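Local coordinates for putative lipoprotein (Campylobacter jejuni subsp. jejuni, PDB 2G5G) that binds two cofacial hemes through tyrosine ligands as a dimer and probably takes part in bacterial heme uptake, at residues A[78-90]-A[134-146]. Residues are numbered along the deposited sequence; the frame is centred on the assembly and turned at random.
Sequences FDVALEMLASTEQ and KSKILGANLSRSE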
ATOM      1  N   PHE A  78     -31.932   8.206 -16.573  1.00 21.86           N
ATOM      2  CA  PHE A  78     -31.494   7.580 -15.321  1.00 21.74           C
ATOM      3  C   PHE A  78     -30.152   6.918 -15.519  1.00 21.99           C
ATOM      4  O   PHE A  78     -30.033   5.967 -16.329  1.00 22.03           O
ATOM      5  CB  PHE A  78     -32.529   6.535 -14.867  1.00 22.08           C
ATOM      6  CG  PHE A  78     -32.149   5.787 -13.612  1.00 22.13           C
ATOM      7  CD1 PHE A  78     -32.185   4.390 -13.583  1.00 23.14           C
ATOM      8  CD2 PHE A  78     -31.808   6.480 -12.446  1.00 20.71           C
ATOM      9  CE1 PHE A  78     -31.870   3.693 -12.416  1.00 22.53           C
ATOM     10  CE2 PHE A  78     -31.485   5.775 -11.260  1.00 22.58           C
ATOM     11  CZ  PHE A  78     -31.533   4.403 -11.250  1.00 21.73           C
ATOM     12  N   ASP A  79     -29.150   7.396 -14.773  1.00 20.17           N
ATOM     13  CA  ASP A  79     -27.763   6.909 -14.914  1.00 21.45           C
ATOM     14  C   ASP A  79     -27.232   6.190 -13.673  1.00 20.98           C
ATOM     15  O   ASP A  79     -27.827   6.321 -12.622  1.00 20.49           O
ATOM     16  CB  ASP A  79     -26.851   8.062 -15.257  1.00 20.35           C
ATOM     17  CG  ASP A  79     -27.212   8.704 -16.595  1.00 24.61           C
ATOM     18  OD1 ASP A  79     -27.688   7.975 -17.496  1.00 22.20           O
ATOM     19  OD2 ASP A  79     -27.047   9.930 -16.728  1.00 25.94           O
ATOM     20  N   VAL A  80     -26.126   5.445 -13.811  1.00 21.58           N
ATOM     21  CA  VAL A  80     -25.531   4.666 -12.708  1.00 20.39           C
ATOM     22  C   VAL A  80     -24.055   4.998 -12.518  1.00 21.34           C
ATOM     23  O   VAL A  80     -23.251   4.868 -13.439  1.00 20.97           O
ATOM     24  CB  VAL A  80     -25.716   3.146 -12.896  1.00 19.64           C
ATOM     25  CG1 VAL A  80     -24.999   2.353 -11.769  1.00 17.72           C
ATOM     26  CG2 VAL A  80     -27.178   2.801 -12.895  1.00 20.08           C
ATOM     27  N   ALA A  81     -23.718   5.484 -11.323  1.00 20.53           N
ATOM     28  CA  ALA A  81     -22.334   5.787 -10.983  1.00 20.79           C
ATOM     29  C   ALA A  81     -21.776   4.586 -10.225  1.00 20.41           C
ATOM     30  O   ALA A  81     -22.488   3.917  -9.478  1.00 20.35           O
ATOM     31  CB  ALA A  81     -22.267   7.066 -10.106  1.00 19.95           C
ATOM     32  N   LEU A  82     -20.496   4.325 -10.413  1.00 22.14           N
ATOM     33  CA  LEU A  82     -19.859   3.136  -9.860  1.00 23.18           C
ATOM     34  C   LEU A  82     -18.610   3.499  -9.093  1.00 24.04           C
ATOM     35  O   LEU A  82     -17.676   4.110  -9.640  1.00 23.87           O
ATOM     36  CB  LEU A  82     -19.558   2.098 -10.970  1.00 22.71           C
ATOM     37  CG  LEU A  82     -20.718   1.396 -11.685  1.00 23.03           C
ATOM     38  CD1 LEU A  82     -20.219   0.491 -12.819  1.00 24.36           C
ATOM     39  CD2 LEU A  82     -21.593   0.612 -10.727  1.00 22.92           C
ATOM     40  N   GLU A  83     -18.575   3.131  -7.809  1.00 24.17           N
ATOM     41  CA  GLU A  83     -17.329   3.228  -7.044  1.00 24.66           C
ATOM     42  C   GLU A  83     -16.217   2.488  -7.814  1.00 25.34           C
ATOM     43  O   GLU A  83     -15.038   2.832  -7.685  1.00 25.35           O
ATOM     44  CB  GLU A  83     -17.486   2.575  -5.656  1.00 24.03           C
ATOM     45  CG  GLU A  83     -16.164   2.514  -4.830  1.00 23.92           C
ATOM     46  CD  GLU A  83     -16.262   1.658  -3.549  1.00 25.41           C
ATOM     47  OE1 GLU A  83     -17.329   1.094  -3.253  1.00 24.83           O
ATOM     48  OE2 GLU A  83     -15.246   1.553  -2.853  1.00 24.14           O
HETATM   49  N   MSE A  84     -16.576   1.478  -8.608  1.00 26.51           N
HETATM   50  CA  MSE A  84     -15.482   0.686  -9.235  1.00 28.63           C
HETATM   51  C   MSE A  84     -14.812   1.287 -10.451  1.00 29.17           C
HETATM   52  O   MSE A  84     -13.813   0.754 -10.931  1.00 30.41           O
HETATM   53  CB  MSE A  84     -15.740  -0.829  -9.387  1.00 29.14           C
HETATM   54  CG  MSE A  84     -17.134  -1.427  -9.488  1.00 31.06           C
HETATM   55 SE   MSE A  84     -18.672  -0.885  -8.337  0.90 35.43          SE
HETATM   56  CE  MSE A  84     -17.935  -0.942  -6.511  0.90 31.39           C
ATOM     57  N   LEU A  85     -15.313   2.432 -10.915  1.00 28.99           N
ATOM     58  CA  LEU A  85     -14.649   3.151 -11.999  1.00 29.22           C
ATOM     59  C   LEU A  85     -14.293   4.536 -11.561  1.00 29.56           C
ATOM     60  O   LEU A  85     -15.062   5.188 -10.827  1.00 28.52           O
ATOM     61  CB  LEU A  85     -15.519   3.165 -13.256  1.00 29.72           C
ATOM     62  CG  LEU A  85     -15.710   1.795 -13.891  1.00 29.41           C
ATOM     63  CD1 LEU A  85     -16.864   1.751 -14.868  1.00 30.50           C
ATOM     64  CD2 LEU A  85     -14.404   1.360 -14.581  1.00 29.93           C
ATOM     65  N   ALA A  86     -13.126   5.005 -11.994  1.00 29.33           N
ATOM     66  CA  ALA A  86     -12.704   6.359 -11.680  1.00 29.56           C
ATOM     67  C   ALA A  86     -13.406   7.405 -12.546  1.00 30.21           C
ATOM     68  O   ALA A  86     -13.721   7.131 -13.707  1.00 30.03           O
ATOM     69  CB  ALA A  86     -11.173   6.503 -11.807  1.00 30.33           C
ATOM     70  N   SER A  87     -13.621   8.595 -11.978  1.00 30.42           N
ATOM     71  CA  SER A  87     -14.287   9.713 -12.691  1.00 31.47           C
ATOM     72  C   SER A  87     -13.416  10.250 -13.846  1.00 32.31           C
ATOM     73  O   SER A  87     -13.931  10.788 -14.832  1.00 32.00           O
ATOM     74  CB  SER A  87     -14.628  10.840 -11.715  1.00 30.61           C
ATOM     75  OG  SER A  87     -13.465  11.483 -11.251  1.00 29.23           O
ATOM     76  N   THR A  88     -12.099  10.099 -13.696  1.00 33.48           N
ATOM     77  CA  THR A  88     -11.107  10.377 -14.763  1.00 34.76           C
ATOM     78  C   THR A  88     -11.318   9.551 -16.044  1.00 34.90           C
ATOM     79  O   THR A  88     -10.787   9.901 -17.100  1.00 35.77           O
ATOM     80  CB  THR A  88      -9.666  10.091 -14.269  1.00 34.39           C
ATOM     81  OG1 THR A  88      -9.593   8.743 -13.777  1.00 36.09           O
ATOM     82  CG2 THR A  88      -9.274  11.056 -13.184  1.00 34.51           C
ATOM     83  N   GLU A  89     -12.081   8.467 -15.945  1.00 35.14           N
ATOM     84  CA  GLU A  89     -12.347   7.558 -17.055  1.00 35.68           C
ATOM     85  C   GLU A  89     -13.545   7.979 -17.915  1.00 34.48           C
ATOM     86  O   GLU A  89     -13.867   7.303 -18.879  1.00 34.58           O
ATOM     87  CB  GLU A  89     -12.619   6.155 -16.498  1.00 36.46           C
ATOM     88  CG  GLU A  89     -11.961   5.011 -17.240  1.00 41.71           C
ATOM     89  CD  GLU A  89     -10.440   5.018 -17.099  1.00 44.79           C
ATOM     90  OE1 GLU A  89      -9.921   5.580 -16.106  1.00 49.64           O
ATOM     91  OE2 GLU A  89      -9.764   4.469 -17.981  1.00 45.10           O
ATOM     92  N   GLN A  90     -14.215   9.074 -17.565  1.00 33.80           N
ATOM     93  CA  GLN A  90     -15.519   9.377 -18.162  1.00 33.72           C
ATOM     94  C   GLN A  90     -15.508   9.524 -19.690  1.00 34.30           C
ATOM     95  O   GLN A  90     -16.389   8.992 -20.382  1.00 33.88           O
ATOM     96  CB  GLN A  90     -16.187  10.587 -17.496  1.00 33.36           C
ATOM     97  CG  GLN A  90     -17.697  10.632 -17.739  1.00 32.57           C
ATOM     98  CD  GLN A  90     -18.394   9.368 -17.291  1.00 31.00           C
ATOM     99  OE1 GLN A  90     -18.150   8.877 -16.181  1.00 31.60           O
ATOM    100  NE2 GLN A  90     -19.274   8.832 -18.136  1.00 25.33           N
ATOM    101  N   LYS A 134     -30.966   1.948 -21.034  1.00 29.60           N
ATOM    102  CA  LYS A 134     -30.804   3.338 -21.430  1.00 29.13           C
ATOM    103  C   LYS A 134     -29.896   4.153 -20.500  1.00 29.38           C
ATOM    104  O   LYS A 134     -29.667   5.351 -20.736  1.00 29.23           O
ATOM    105  CB  LYS A 134     -32.187   3.962 -21.528  1.00 30.11           C
ATOM    106  CG  LYS A 134     -32.985   3.409 -22.712  1.00 32.21           C
ATOM    107  CD  LYS A 134     -34.369   3.963 -22.715  1.00 37.50           C
ATOM    108  CE  LYS A 134     -34.941   3.831 -24.104  1.00 40.50           C
ATOM    109  NZ  LYS A 134     -36.030   4.806 -24.365  1.00 43.09           N
ATOM    110  N   SER A 135     -29.379   3.519 -19.443  1.00 27.73           N
ATOM    111  CA  SER A 135     -28.505   4.210 -18.496  1.00 26.91           C
ATOM    112  C   SER A 135     -27.119   4.455 -19.043  1.00 26.44           C
ATOM    113  O   SER A 135     -26.585   3.633 -19.781  1.00 26.48           O
ATOM    114  CB  SER A 135     -28.352   3.392 -17.203  1.00 26.32           C
ATOM    115  OG  SER A 135     -29.580   3.330 -16.531  1.00 26.17           O
ATOM    116  N   LYS A 136     -26.520   5.571 -18.655  1.00 24.99           N
ATOM    117  CA  LYS A 136     -25.093   5.737 -18.840  1.00 24.62           C
ATOM    118  C   LYS A 136     -24.328   5.352 -17.563  1.00 25.06           C
ATOM    119  O   LYS A 136     -24.745   5.677 -16.431  1.00 24.16           O
ATOM    120  CB  LYS A 136     -24.730   7.167 -19.264  1.00 24.56           C
ATOM    121  CG  LYS A 136     -23.256   7.329 -19.625  1.00 27.61           C
ATOM    122  CD  LYS A 136     -22.999   8.528 -20.501  1.00 32.42           C
ATOM    123  CE  LYS A 136     -22.777   9.741 -19.649  1.00 34.07           C
ATOM    124  NZ  LYS A 136     -22.308  10.890 -20.486  1.00 34.82           N
ATOM    125  N   ILE A 137     -23.209   4.664 -17.741  1.00 24.24           N
ATOM    126  CA  ILE A 137     -22.313   4.384 -16.600  1.00 25.29           C
ATOM    127  C   ILE A 137     -21.366   5.535 -16.337  1.00 25.47           C
ATOM    128  O   ILE A 137     -20.635   5.992 -17.244  1.00 26.08           O
ATOM    129  CB  ILE A 137     -21.547   3.021 -16.758  1.00 25.65           C
ATOM    130  CG1 ILE A 137     -22.556   1.870 -16.694  1.00 24.33           C
ATOM    131  CG2 ILE A 137     -20.473   2.871 -15.671  1.00 24.44           C
ATOM    132  CD1 ILE A 137     -22.024   0.480 -16.990  1.00 25.69           C
ATOM    133  N   LEU A 138     -21.361   6.003 -15.088  1.00 24.58           N
ATOM    134  CA  LEU A 138     -20.461   7.061 -14.669  1.00 23.74           C
ATOM    135  C   LEU A 138     -19.346   6.509 -13.768  1.00 23.75           C
ATOM    136  O   LEU A 138     -19.611   5.655 -12.917  1.00 22.88           O
ATOM    137  CB  LEU A 138     -21.236   8.166 -13.913  1.00 23.82           C
ATOM    138  CG  LEU A 138     -22.577   8.653 -14.478  1.00 23.08           C
ATOM    139  CD1 LEU A 138     -23.276   9.628 -13.475  1.00 20.75           C
ATOM    140  CD2 LEU A 138     -22.395   9.315 -15.877  1.00 23.45           C
ATOM    141  N   GLY A 139     -18.116   7.000 -13.960  1.00 22.65           N
ATOM    142  CA  GLY A 139     -17.020   6.759 -12.998  1.00 22.55           C
ATOM    143  C   GLY A 139     -17.165   7.700 -11.820  1.00 22.39           C
ATOM    144  O   GLY A 139     -17.287   8.907 -12.007  1.00 22.18           O
ATOM    145  N   ALA A 140     -17.225   7.148 -10.599  1.00 22.71           N
ATOM    146  CA  ALA A 140     -17.534   7.956  -9.422  1.00 23.40           C
ATOM    147  C   ALA A 140     -16.292   8.293  -8.637  1.00 24.23           C
ATOM    148  O   ALA A 140     -16.259   9.278  -7.911  1.00 25.43           O
ATOM    149  CB  ALA A 140     -18.572   7.211  -8.502  1.00 23.16           C
ATOM    150  N   ASN A 141     -15.253   7.482  -8.800  1.00 26.10           N
ATOM    151  CA  ASN A 141     -14.149   7.433  -7.831  1.00 26.97           C
ATOM    152  C   ASN A 141     -12.861   8.197  -8.233  1.00 27.65           C
ATOM    153  O   ASN A 141     -12.708   8.684  -9.365  1.00 27.09           O
ATOM    154  CB  ASN A 141     -13.805   5.948  -7.606  1.00 27.24           C
ATOM    155  CG  ASN A 141     -13.350   5.636  -6.168  1.00 27.02           C
ATOM    156  OD1 ASN A 141     -12.953   6.517  -5.417  1.00 24.79           O
ATOM    157  ND2 ASN A 141     -13.416   4.361  -5.804  1.00 28.06           N
ATOM    158  N   LEU A 142     -11.941   8.289  -7.280  1.00 28.08           N
ATOM    159  CA  LEU A 142     -10.540   8.655  -7.524  1.00 29.28           C
ATOM    160  C   LEU A 142      -9.849   7.679  -8.486  1.00 29.60           C
ATOM    161  O   LEU A 142     -10.180   6.503  -8.500  1.00 29.38           O
ATOM    162  CB  LEU A 142      -9.775   8.567  -6.198  1.00 27.96           C
ATOM    163  CG  LEU A 142      -9.450   9.808  -5.363  1.00 30.10           C
ATOM    164  CD1 LEU A 142     -10.310  11.042  -5.630  1.00 26.09           C
ATOM    165  CD2 LEU A 142      -9.402   9.425  -3.874  1.00 25.81           C
ATOM    166  N   SER A 143      -8.867   8.158  -9.253  1.00 31.41           N
ATOM    167  CA  SER A 143      -7.971   7.242  -9.983  1.00 33.40           C
ATOM    168  C   SER A 143      -6.907   6.642  -9.032  1.00 34.74           C
ATOM    169  O   SER A 143      -6.666   7.182  -7.963  1.00 35.06           O
ATOM    170  CB  SER A 143      -7.256   7.979 -11.122  1.00 32.88           C
ATOM    171  OG  SER A 143      -6.430   8.992 -10.602  1.00 32.67           O
ATOM    172  N   ARG A 144      -6.297   5.526  -9.433  1.00 37.02           N
ATOM    173  CA  ARG A 144      -5.095   4.955  -8.763  1.00 39.10           C
ATOM    174  C   ARG A 144      -4.046   6.017  -8.489  1.00 38.98           C
ATOM    175  O   ARG A 144      -3.544   6.139  -7.369  1.00 39.92           O
ATOM    176  CB  ARG A 144      -4.447   3.866  -9.630  1.00 39.68           C
ATOM    177  CG  ARG A 144      -5.229   2.566  -9.764  1.00 43.00           C
ATOM    178  CD  ARG A 144      -4.833   1.558  -8.695  1.00 49.25           C
ATOM    179  NE  ARG A 144      -5.378   0.229  -8.976  1.00 54.01           N
ATOM    180  CZ  ARG A 144      -4.774  -0.682  -9.740  1.00 57.01           C
ATOM    181  NH1 ARG A 144      -3.602  -0.424 -10.320  1.00 59.40           N
ATOM    182  NH2 ARG A 144      -5.347  -1.858  -9.942  1.00 58.88           N
ATOM    183  N   SER A 145      -3.727   6.792  -9.525  1.00 39.26           N
ATOM    184  CA  SER A 145      -2.734   7.867  -9.457  1.00 38.73           C
ATOM    185  C   SER A 145      -3.127   8.922  -8.446  1.00 38.20           C
ATOM    186  O   SER A 145      -2.274   9.429  -7.703  1.00 37.56           O
ATOM    187  CB  SER A 145      -2.568   8.521 -10.831  1.00 39.16           C
ATOM    188  OG  SER A 145      -2.888   7.576 -11.847  1.00 41.99           O
ATOM    189  N   GLU A 146      -4.419   9.278  -8.431  1.00 37.10           N
ATOM    190  CA  GLU A 146      -4.936  10.215  -7.439  1.00 36.39           C
ATOM    191  C   GLU A 146      -4.778   9.659  -6.011  1.00 36.04           C
ATOM    192  O   GLU A 146      -4.412  10.389  -5.093  1.00 35.87           O
ATOM    193  CB  GLU A 146      -6.411  10.572  -7.730  1.00 35.69           C
ATOM    194  CG  GLU A 146      -6.575  11.869  -8.545  1.00 35.62           C
ATOM    195  CD  GLU A 146      -7.959  12.031  -9.166  1.00 34.88           C
ATOM    196  OE1 GLU A 146      -8.280  13.167  -9.556  1.00 33.30           O
ATOM    197  OE2 GLU A 146      -8.688  11.025  -9.286  1.00 29.84           O
TER
HETATM  198  O   HOH W   1     -31.296   7.397 -19.209  1.00 25.03           O
HETATM  199  O   HOH W   2     -12.902   2.628  -3.410  1.00 28.77           O
HETATM  200  O   HOH W   3     -17.961  10.607 -14.039  1.00 25.92           O
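Val80, Ala81 and Leu82 pair in parallel with Ile137, Leu138 and Gly139, the two short strands running at 33° to each other; through a type I turn from Leu82 to Leu85 the register slips by two residues, a beta bulge, before Ala86 pairs with Asn141. Just before the first bridge, Asp79 OD1 takes Lys136 N at 2.9 Å from above the carboxylate plane, a side-chain acceptor replacing a backbone one, while OD2 is held by His211 and Asn213. Ser135, small and polar, donates OG to Phe78 O over 2.7 Å. Beta-branched Ile137 presents CG2 to Leu82 CD1 at 3.7 Å and also to Leu85 CD1; on the opposite face Ala81 CB packs on Leu138 CB (4.1 Å) and also reaches Ala140 CB. Gly139 lets Ala86 O approach its CA to 3.4 Å, where a beta carbon would run into that oxygen. Gln90, bent at chi2 (56°), lies along the side of strand 137-141 turned away from strand 78-82. Its amide suits the backbone there: OE1 accepts from Gly139 N at 2.9 Å and NE2 donates to Ile137 O, with Asp94 a second acceptor. Asn141 ND2 reaches Glu83 O at 2.9 Å on a lone pair in the carbonyl plane, tying turn to strand end. Beyond it, a Ser143-Glu146 capping box opens helix 144-151, which carries heme-pocket residues Ile147, Thr148 and Tyr151. Strand 137-141 is outermost in the chain's mixed sheet; strand 78-82 separates it from strand 214-220, with helix 54-73 against Val80 and Ser135 and helix 187-210 against Ser87 and Asn141.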